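Local coordinates for protein dihydrodipicolinate synthase (Bacteroides thetaiotaomicron, PDB 4XKY) that probably acts as a Schiff-base lyase of the DapA family, handling pyruvate as dihydrodipicolinate synthases do on the route to diaminopimelate and lysine, at residues 145-155 against 172-180; 191-199 against 238-249. One frame throughout, in Å; residues are numbered along the deposited sequence.

Contact 1: 145-155 against 172-180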
loop_
_atom_site.group_PDB
_atom_site.type_symbol
_atom_site.label_atom_id
_atom_site.label_comp_id
_atom_site.label_asym_id
_atom_site.label_seq_id
_atom_site.Cartn_x
_atom_site.Cartn_y
_atom_site.Cartn_z
ATOM N N ASN A 145 -1.310 6.353 -11.526
ATOM C CA ASN A 145 -1.794 7.649 -11.999
ATOM C C ASN A 145 -1.746 7.788 -13.518
ATOM O O ASN A 145 -1.079 7.012 -14.203
ATOM C CB ASN A 145 -0.969 8.767 -11.356
ATOM C CG ASN A 145 -1.326 8.983 -9.898
ATOM O OD1 ASN A 145 -2.032 8.173 -9.291
ATOM N ND2 ASN A 145 -0.862 10.094 -9.331
ATOM N N PHE A 146 -2.481 8.769 -14.037
ATOM C CA PHE A 146 -2.226 9.258 -15.376
ATOM C C PHE A 146 -0.844 9.916 -15.304
ATOM O O PHE A 146 -0.671 10.911 -14.597
ATOM C CB PHE A 146 -3.238 10.328 -15.811
ATOM C CG PHE A 146 -4.637 9.827 -16.059
ATOM C CD1 PHE A 146 -5.029 9.421 -17.317
ATOM C CD2 PHE A 146 -5.583 9.848 -15.052
ATOM C CE1 PHE A 146 -6.328 9.004 -17.563
ATOM C CE2 PHE A 146 -6.889 9.429 -15.284
ATOM C CZ PHE A 146 -7.263 9.003 -16.549
ATOM N N ALA A 147 0.136 9.372 -16.013
ATOM C CA ALA A 147 1.422 10.055 -16.173
ATOM C C ALA A 147 1.215 11.343 -16.974
ATOM O O ALA A 147 0.227 11.467 -17.707
ATOM C CB ALA A 147 2.420 9.164 -16.875
ATOM N N PRO A 148 2.132 12.317 -16.820
ATOM C CA PRO A 148 2.008 13.564 -17.567
ATOM C C PRO A 148 1.883 13.369 -19.067
ATOM O O PRO A 148 0.975 13.931 -19.671
ATOM C CB PRO A 148 3.294 14.293 -17.214
ATOM C CG PRO A 148 3.512 13.910 -15.796
ATOM C CD PRO A 148 3.125 12.450 -15.737
ATOM N N ALA A 149 2.772 12.567 -19.654
ATOM C CA ALA A 149 2.758 12.346 -21.098
ATOM C C ALA A 149 1.436 11.695 -21.533
ATOM O O ALA A 149 0.934 11.995 -22.602
ATOM C CB ALA A 149 3.954 11.506 -21.535
ATOM N N THR A 150 0.887 10.817 -20.693
ATOM C CA THR A 150 -0.399 10.165 -20.956
ATOM C C THR A 150 -1.512 11.206 -21.070
ATOM O O THR A 150 -2.349 11.126 -21.961
ATOM C CB THR A 150 -0.775 9.147 -19.848
ATOM O OG1 THR A 150 0.181 8.084 -19.807
ATOM C CG2 THR A 150 -2.129 8.525 -20.107
ATOM N N ILE A 151 -1.519 12.177 -20.161
ATOM C CA ILE A 151 -2.504 13.245 -20.211
ATOM C C ILE A 151 -2.332 14.088 -21.463
ATOM O O ILE A 151 -3.322 14.424 -22.106
ATOM C CB ILE A 151 -2.477 14.111 -18.939
ATOM C CG1 ILE A 151 -3.180 13.360 -17.814
ATOM C CG2 ILE A 151 -3.211 15.423 -19.133
ATOM C CD1 ILE A 151 -2.856 13.892 -16.437
ATOM N N GLN A 152 -1.091 14.431 -21.807
ATOM C CA GLN A 152 -0.808 15.130 -23.074
ATOM C C GLN A 152 -1.445 14.401 -24.226
ATOM O O GLN A 152 -2.127 14.994 -25.059
ATOM C CB GLN A 152 0.685 15.166 -23.381
ATOM C CG GLN A 152 1.377 16.501 -23.217
ATOM C CD GLN A 152 2.869 16.376 -23.477
ATOM O OE1 GLN A 152 3.698 16.803 -22.667
ATOM N NE2 GLN A 152 3.220 15.768 -24.607
ATOM N N ARG A 153 -1.183 13.100 -24.260
ATOM C CA ARG A 153 -1.613 12.243 -25.348
ATOM C C ARG A 153 -3.140 12.120 -25.476
ATOM O O ARG A 153 -3.660 12.156 -26.591
ATOM C CB ARG A 153 -0.980 10.864 -25.182
ATOM C CG ARG A 153 -1.529 9.780 -26.095
ATOM C CD ARG A 153 -1.103 9.944 -27.548
ATOM N NE ARG A 153 -1.740 8.909 -28.358
ATOM C CZ ARG A 153 -1.401 7.617 -28.345
ATOM N NH1 ARG A 153 -0.407 7.175 -27.570
ATOM N NH2 ARG A 153 -2.059 6.752 -29.113
ATOM N N ILE A 154 -3.847 11.963 -24.358
ATOM C CA ILE A 154 -5.305 11.777 -24.401
ATOM C C ILE A 154 -5.964 13.108 -24.729
ATOM O O ILE A 154 -6.971 13.165 -25.427
ATOM C CB ILE A 154 -5.860 11.211 -23.074
ATOM C CG1 ILE A 154 -5.297 9.819 -22.838
ATOM C CG2 ILE A 154 -7.388 11.124 -23.107
ATOM C CD1 ILE A 154 -5.481 9.295 -21.432
ATOM N N ALA A 155 -5.351 14.185 -24.258
ATOM C CA ALA A 155 -5.868 15.519 -24.489
ATOM C C ALA A 155 -5.811 16.016 -25.939
ATOM O O ALA A 155 -6.391 17.059 -26.241
ATOM C CB ALA A 155 -5.145 16.498 -23.595
ATOM N N TYR A 172 3.081 16.137 -8.316
ATOM C CA TYR A 172 2.419 15.482 -9.452
ATOM C C TYR A 172 1.576 16.489 -10.229
ATOM O O TYR A 172 1.670 16.558 -11.446
ATOM C CB TYR A 172 1.566 14.298 -8.994
ATOM C CG TYR A 172 0.634 13.780 -10.066
ATOM C CD1 TYR A 172 1.112 12.958 -11.078
ATOM C CD2 TYR A 172 -0.719 14.133 -10.082
ATOM C CE1 TYR A 172 0.276 12.480 -12.066
ATOM C CE2 TYR A 172 -1.575 13.639 -11.069
ATOM C CZ TYR A 172 -1.070 12.822 -12.060
ATOM O OH TYR A 172 -1.891 12.342 -13.064
ATOM N N PHE A 173 0.795 17.306 -9.537
ATOM C CA PHE A 173 -0.045 18.275 -10.244
ATOM C C PHE A 173 0.767 19.269 -11.086
ATOM O O PHE A 173 0.365 19.603 -12.193
ATOM C CB PHE A 173 -0.951 19.052 -9.297
ATOM C CG PHE A 173 -2.002 19.866 -10.014
ATOM C CD1 PHE A 173 -3.175 19.271 -10.465
ATOM C CD2 PHE A 173 -1.797 21.213 -10.285
ATOM C CE1 PHE A 173 -4.150 20.022 -11.126
ATOM C CE2 PHE A 173 -2.755 21.963 -10.953
ATOM C CZ PHE A 173 -3.933 21.364 -11.386
ATOM N N GLN A 174 1.874 19.763 -10.537
ATOM C CA GLN A 174 2.765 20.697 -11.232
ATOM C C GLN A 174 3.429 19.999 -12.432
ATOM O O GLN A 174 3.625 20.625 -13.477
ATOM C CB GLN A 174 3.830 21.247 -10.275
ATOM C CG GLN A 174 3.313 22.233 -9.239
ATOM C CD GLN A 174 2.738 23.467 -9.899
ATOM O OE1 GLN A 174 3.368 24.046 -10.772
ATOM N NE2 GLN A 174 1.536 23.858 -9.506
ATOM N N SER A 175 3.758 18.708 -12.295
ATOM C CA SER A 175 4.291 17.956 -13.438
ATOM C C SER A 175 3.304 17.934 -14.614
ATOM O O SER A 175 3.722 17.995 -15.766
ATOM C CB SER A 175 4.667 16.520 -13.065
ATOM O OG SER A 175 5.650 16.502 -12.051
ATOM N N VAL A 176 2.006 17.836 -14.315
ATOM C CA VAL A 176 0.977 17.787 -15.362
ATOM C C VAL A 176 0.758 19.203 -15.914
ATOM O O VAL A 176 0.671 19.360 -17.132
ATOM C CB VAL A 176 -0.350 17.160 -14.869
ATOM C CG1 VAL A 176 -1.366 17.052 -15.993
ATOM C CG2 VAL A 176 -0.120 15.774 -14.286
ATOM N N MET A 177 0.688 20.225 -15.046
ATOM C CA MET A 177 0.697 21.625 -15.531
ATOM C C MET A 177 1.829 21.829 -16.557
ATOM O O MET A 177 1.607 22.323 -17.675
ATOM C CB MET A 177 0.870 22.633 -14.383
ATOM C CG MET A 177 -0.327 22.741 -13.449
ATOM S SD MET A 177 -1.755 23.575 -14.190
ATOM C CE MET A 177 -1.110 25.243 -14.335
ATOM N N TYR A 178 3.037 21.408 -16.195
ATOM C CA TYR A 178 4.179 21.644 -17.066
ATOM C C TYR A 178 3.986 20.924 -18.397
ATOM O O TYR A 178 4.220 21.512 -19.433
ATOM C CB TYR A 178 5.483 21.227 -16.410
ATOM C CG TYR A 178 6.686 21.351 -17.320
ATOM C CD1 TYR A 178 7.431 22.519 -17.351
ATOM C CD2 TYR A 178 7.090 20.298 -18.134
ATOM C CE1 TYR A 178 8.536 22.648 -18.181
ATOM C CE2 TYR A 178 8.199 20.421 -18.962
ATOM C CZ TYR A 178 8.912 21.604 -18.969
ATOM O OH TYR A 178 10.013 21.784 -19.756
ATOM N N ALA A 179 3.555 19.666 -18.348
ATOM C CA ALA A 179 3.246 18.890 -19.557
ATOM C C ALA A 179 2.126 19.511 -20.412
ATOM O O ALA A 179 2.107 19.317 -21.627
ATOM C CB ALA A 179 2.889 17.448 -19.193
ATOM N N MET A 180 1.207 20.253 -19.792
ATOM C CA MET A 180 0.070 20.840 -20.521
ATOM C C MET A 180 0.209 22.340 -20.799
ATOM O O MET A 180 -0.743 22.980 -21.254
ATOM C CB MET A 180 -1.235 20.586 -19.743
ATOM C CG MET A 180 -1.551 19.114 -19.535
ATOM S SD MET A 180 -1.593 18.217 -21.094
ATOM C CE MET A 180 -2.991 18.951 -21.941
#
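Tyr172 OH donates a hydrogen bond to the backbone carbonyl Phe146 O; the modelled separation of 2.4 Å between these two oxygens is so short that its exact value is doubtful. With CG anti to the backbone N (chi1 167°), the tyrosine leaves its helix toward the loop at 145-147, and Phe146 O lies at the ring edge, near its plane. The amide of Asn145 lies over one face of the ring, while Val176 CG2, one turn along the same helix, lies against the opposite face, toward its rim.

Beyond the ring the packing is largely apolar. Pro148, which opens its helix where no N-H is needed, sets CB 3.7 Å from Ala179 CB; a small alanine suits this near approach. Ile151 CD1 lies 3.5 Å from Val176 CG1, and the branch Ile151 CG2 meets Met180 SD at 3.8 Å. The bent chain of Met180 carries its CE to 3.7 Å from Ala155 CB. The axes of the two short helix segments approach to 8.9 Å at closest, 41° apart in direction.

The side chain of Phe146 lies about 6 Å from that of Tyr136, the predicted proton donor/acceptor. A tyrosine-to-carbonyl bond, its length uncertain, thus joins hydrocarbon packing and probably restrains the loop carbonyl.

Contact 2: 191-199 against 238-249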
loop_
_atom_site.group_PDB
_atom_site.type_symbol
_atom_site.label_atom_id
_atom_site.label_comp_id
_atom_site.label_asym_id
_atom_site.label_seq_id
_atom_site.Cartn_x
_atom_site.Cartn_y
_atom_site.Cartn_z
ATOM N N GLY A 191 -9.095 19.334 -6.786
ATOM C CA GLY A 191 -10.224 18.969 -5.932
ATOM C C GLY A 191 -10.086 19.524 -4.536
ATOM O O GLY A 191 -10.951 20.268 -4.078
ATOM N N PRO A 192 -8.997 19.165 -3.847
ATOM C CA PRO A 192 -8.914 19.479 -2.435
ATOM C C PRO A 192 -8.814 20.955 -2.179
ATOM O O PRO A 192 -7.924 21.605 -2.717
ATOM C CB PRO A 192 -7.641 18.757 -1.993
ATOM C CG PRO A 192 -7.554 17.618 -2.933
ATOM C CD PRO A 192 -7.958 18.205 -4.243
ATOM N N GLU A 193 -9.718 21.476 -1.347
ATOM C CA GLU A 193 -9.848 22.921 -1.190
ATOM C C GLU A 193 -8.682 23.556 -0.461
ATOM O O GLU A 193 -8.427 24.742 -0.652
ATOM C CB GLU A 193 -11.189 23.312 -0.532
ATOM C CG GLU A 193 -11.412 22.833 0.900
ATOM C CD GLU A 193 -12.881 22.543 1.213
ATOM O OE1 GLU A 193 -13.365 22.943 2.289
ATOM O OE2 GLU A 193 -13.557 21.906 0.381
ATOM N N GLU A 194 -7.972 22.772 0.361
ATOM C CA GLU A 194 -6.871 23.307 1.152
ATOM C C GLU A 194 -5.700 23.814 0.266
ATOM O O GLU A 194 -4.909 24.637 0.690
ATOM C CB GLU A 194 -6.402 22.261 2.171
ATOM C CG GLU A 194 -7.483 21.868 3.197
ATOM C CD GLU A 194 -8.335 20.696 2.763
ATOM O OE1 GLU A 194 -8.319 20.326 1.552
ATOM O OE2 GLU A 194 -9.005 20.133 3.655
ATOM N N ILE A 195 -5.628 23.356 -0.980
ATOM C CA ILE A 195 -4.531 23.726 -1.871
ATOM C C ILE A 195 -5.006 24.424 -3.152
ATOM O O ILE A 195 -4.246 24.533 -4.127
ATOM C CB ILE A 195 -3.704 22.493 -2.267
ATOM C CG1 ILE A 195 -4.593 21.405 -2.887
ATOM C CG2 ILE A 195 -2.940 21.993 -1.064
ATOM C CD1 ILE A 195 -3.827 20.295 -3.589
ATOM N N MET A 196 -6.251 24.880 -3.144
ATOM C CA MET A 196 -6.808 25.596 -4.285
ATOM C C MET A 196 -6.079 26.903 -4.489
ATOM O O MET A 196 -5.713 27.241 -5.615
ATOM C CB MET A 196 -8.296 25.879 -4.070
ATOM C CG MET A 196 -9.011 26.581 -5.216
ATOM S SD MET A 196 -9.109 28.385 -4.999
ATOM C CE MET A 196 -10.251 28.558 -3.634
ATOM N N ALA A 197 -5.905 27.659 -3.408
ATOM C CA ALA A 197 -5.281 28.972 -3.507
ATOM C C ALA A 197 -3.864 28.854 -4.052
ATOM O O ALA A 197 -3.468 29.606 -4.943
ATOM C CB ALA A 197 -5.270 29.671 -2.161
ATOM N N GLU A 198 -3.099 27.888 -3.553
ATOM C CA GLU A 198 -1.719 27.821 -3.990
ATOM C C GLU A 198 -1.645 27.315 -5.440
ATOM O O GLU A 198 -0.813 27.774 -6.213
ATOM C CB GLU A 198 -0.874 27.008 -3.021
ATOM C CG GLU A 198 -0.956 25.513 -3.187
ATOM C CD GLU A 198 -0.318 24.811 -2.005
ATOM O OE1 GLU A 198 0.657 24.045 -2.211
ATOM O OE2 GLU A 198 -0.784 25.053 -0.870
ATOM N N SER A 199 -2.539 26.404 -5.814
ATOM C CA SER A 199 -2.540 25.880 -7.173
ATOM C C SER A 199 -2.992 26.967 -8.137
ATOM O O SER A 199 -2.414 27.116 -9.205
ATOM C CB SER A 199 -3.446 24.664 -7.291
ATOM O OG SER A 199 -3.151 23.701 -6.289
ATOM N N GLN A 238 -7.452 32.061 3.109
ATOM C CA GLN A 238 -6.868 30.738 3.340
ATOM C C GLN A 238 -7.029 30.307 4.818
ATOM O O GLN A 238 -7.302 29.134 5.100
ATOM C CB GLN A 238 -5.392 30.688 2.894
ATOM C CG GLN A 238 -4.700 29.340 3.076
ATOM C CD GLN A 238 -5.288 28.241 2.195
ATOM O OE1 GLN A 238 -6.198 28.479 1.391
ATOM N NE2 GLN A 238 -4.775 27.033 2.347
ATOM N N GLU A 239 -6.886 31.243 5.750
ATOM C CA GLU A 239 -7.017 30.909 7.169
ATOM C C GLU A 239 -8.430 30.429 7.491
ATOM O O GLU A 239 -8.601 29.505 8.290
ATOM C CB GLU A 239 -6.629 32.078 8.089
ATOM C CG GLU A 239 -6.887 31.793 9.580
ATOM C CD GLU A 239 -6.080 32.658 10.551
ATOM O OE1 GLU A 239 -5.634 33.760 10.173
ATOM O OE2 GLU A 239 -5.902 32.240 11.721
ATOM N N LYS A 240 -9.433 31.054 6.878
ATOM C CA LYS A 240 -10.817 30.618 7.057
ATOM C C LYS A 240 -11.034 29.235 6.435
ATOM O O LYS A 240 -11.614 28.347 7.066
ATOM C CB LYS A 240 -11.798 31.617 6.440
ATOM C CG LYS A 240 -11.916 32.939 7.183
ATOM C CD LYS A 240 -13.062 33.752 6.588
ATOM C CE LYS A 240 -12.902 35.251 6.786
ATOM N NZ LYS A 240 -13.314 35.644 8.161
ATOM N N VAL A 241 -10.589 29.052 5.192
ATOM C CA VAL A 241 -10.629 27.730 4.590
ATOM C C VAL A 241 -9.929 26.711 5.481
ATOM O O VAL A 241 -10.468 25.627 5.691
ATOM C CB VAL A 241 -10.049 27.716 3.167
ATOM C CG1 VAL A 241 -9.881 26.293 2.653
ATOM C CG2 VAL A 241 -10.990 28.458 2.235
ATOM N N MET A 242 -8.766 27.036 6.054
ATOM C CA MET A 242 -8.077 26.015 6.866
ATOM C C MET A 242 -8.790 25.757 8.195
ATOM O O MET A 242 -8.741 24.644 8.719
ATOM C CB MET A 242 -6.583 26.299 7.056
ATOM C CG MET A 242 -5.730 26.186 5.789
ATOM S SD MET A 242 -5.971 24.732 4.726
ATOM C CE MET A 242 -5.538 23.445 5.903
ATOM N N GLN A 243 -9.495 26.755 8.713
ATOM C CA GLN A 243 -10.307 26.558 9.906
ATOM C C GLN A 243 -11.503 25.618 9.645
ATOM O O GLN A 243 -11.817 24.759 10.462
ATOM C CB GLN A 243 -10.798 27.907 10.439
ATOM C CG GLN A 243 -11.389 27.782 11.835
ATOM C CD GLN A 243 -11.906 29.094 12.368
ATOM O OE1 GLN A 243 -11.548 30.142 11.882
ATOM N NE2 GLN A 243 -12.775 29.032 13.358
ATOM N N ILE A 244 -12.165 25.797 8.509
ATOM C CA ILE A 244 -13.279 24.929 8.109
ATOM C C ILE A 244 -12.761 23.505 8.042
ATOM O O ILE A 244 -13.340 22.585 8.623
ATOM C CB ILE A 244 -13.837 25.353 6.740
ATOM C CG1 ILE A 244 -14.629 26.644 6.876
ATOM C CG2 ILE A 244 -14.719 24.272 6.148
ATOM C CD1 ILE A 244 -14.727 27.399 5.579
ATOM N N SER A 245 -11.640 23.345 7.350
ATOM C CA SER A 245 -11.010 22.030 7.192
ATOM C C SER A 245 -10.631 21.350 8.518
ATOM O O SER A 245 -10.782 20.112 8.683
ATOM C CB SER A 245 -9.790 22.150 6.262
ATOM O OG SER A 245 -9.050 20.942 6.232
ATOM N N ALA A 246 -10.119 22.147 9.452
ATOM C CA ALA A 246 -9.700 21.645 10.755
ATOM C C ALA A 246 -10.855 21.319 11.674
ATOM O O ALA A 246 -10.696 20.474 12.557
ATOM C CB ALA A 246 -8.819 22.670 11.445
ATOM N N THR A 247 -11.982 22.025 11.511
ATOM C CA THR A 247 -13.079 22.001 12.497
ATOM C C THR A 247 -14.403 21.440 11.991
ATOM O O THR A 247 -15.183 20.956 12.798
ATOM C CB THR A 247 -13.370 23.380 13.137
ATOM O OG1 THR A 247 -13.814 24.335 12.144
ATOM C CG2 THR A 247 -12.138 23.894 13.887
ATOM N N ILE A 248 -14.688 21.508 10.692
ATOM C CA ILE A 248 -15.929 20.912 10.183
ATOM C C ILE A 248 -15.715 19.493 9.700
ATOM O O ILE A 248 -16.651 18.697 9.706
ATOM C CB ILE A 248 -16.571 21.731 9.030
ATOM C CG1 ILE A 248 -16.806 23.180 9.417
ATOM C CG2 ILE A 248 -17.911 21.128 8.574
ATOM C CD1 ILE A 248 -17.793 23.380 10.548
ATOM N N TYR A 249 -14.518 19.169 9.216
ATOM C CA TYR A 249 -14.334 17.895 8.565
ATOM C C TYR A 249 -13.707 16.861 9.491
ATOM O O TYR A 249 -13.476 15.742 9.057
ATOM C CB TYR A 249 -13.471 18.039 7.322
ATOM C CG TYR A 249 -13.989 19.020 6.285
ATOM C CD1 TYR A 249 -15.362 19.331 6.173
ATOM C CD2 TYR A 249 -13.110 19.622 5.399
ATOM C CE1 TYR A 249 -15.814 20.228 5.211
ATOM C CE2 TYR A 249 -13.554 20.514 4.437
ATOM C CZ TYR A 249 -14.898 20.818 4.346
ATOM O OH TYR A 249 -15.320 21.694 3.382
HETATM O O HOH W 1 -6.803 26.953 -0.727
#
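Glu193 and Tyr249 reach for each other from opposite directions, the carboxylate turned 71° from the ring plane. Tyr249 OH donates to Glu193 OE1 over 2.6 Å, arriving on the syn side of the carboxylate, while OE2 takes the backbone N-H of Gly211. With CG set between the backbone N and the carbonyl carbon (chi1 64°), Glu193 is directed to the Tyr249 hydroxyl. With an alanine at Glu193, Tyr249 OH and Gly211 N would probably be left without these acceptors, and the tyrosine ring less firmly fixed.

Glu194 takes another course. Its chain crosses that of Met242 at about a right angle, Glu194 CB resting 3.6 Å from Met242 SD in a flexible side chain. The acid then bends, and Glu194 OE2 accepts from Ser245 OG at 2.7 Å through its anti lone pair. Serine suits this place, being a short donor beside a long acidic chain.

Gln238 serves two partners with one amide: NE2 donates to Glu194 O (2.9 Å, 153° at the hydrogen), and Gln238 OE1 lies 2.7 Å from a water that accepts from Ala197 N and is also in hydrogen-bonding reach of Glu193 O.

This polar contact joins the loop after the seventh strand of the TIM barrel, and the start of helix 196-201, to the first of the C-terminal helices of the DapA fold, with the side chain of Glu193 about 7 Å from that of Thr48, a predicted pyruvate-binding residue.

From the N terminus, the chain completes five barrel strands before contact 1 opens in the loop leading to helix 148-154. It then passes through strand 160-165, which carries the predicted Schiff-base Lys164, and contact 1 closes on helix 170-180, joining successive outer helices of the barrel. Strand 187-190 leads into contact 2, whose longer loop takes in the last strand, 206-207, and helix 216-227 before closing on helix 231-247, beyond the barrel's final helix. The two contacts follow in series, neither nested nor crossed, with centres about 25 Å apart. Contact 1 ties helix 148-154 to helix 170-180 on the outside of the barrel; contact 2 ties the barrel to its C-terminal helical part.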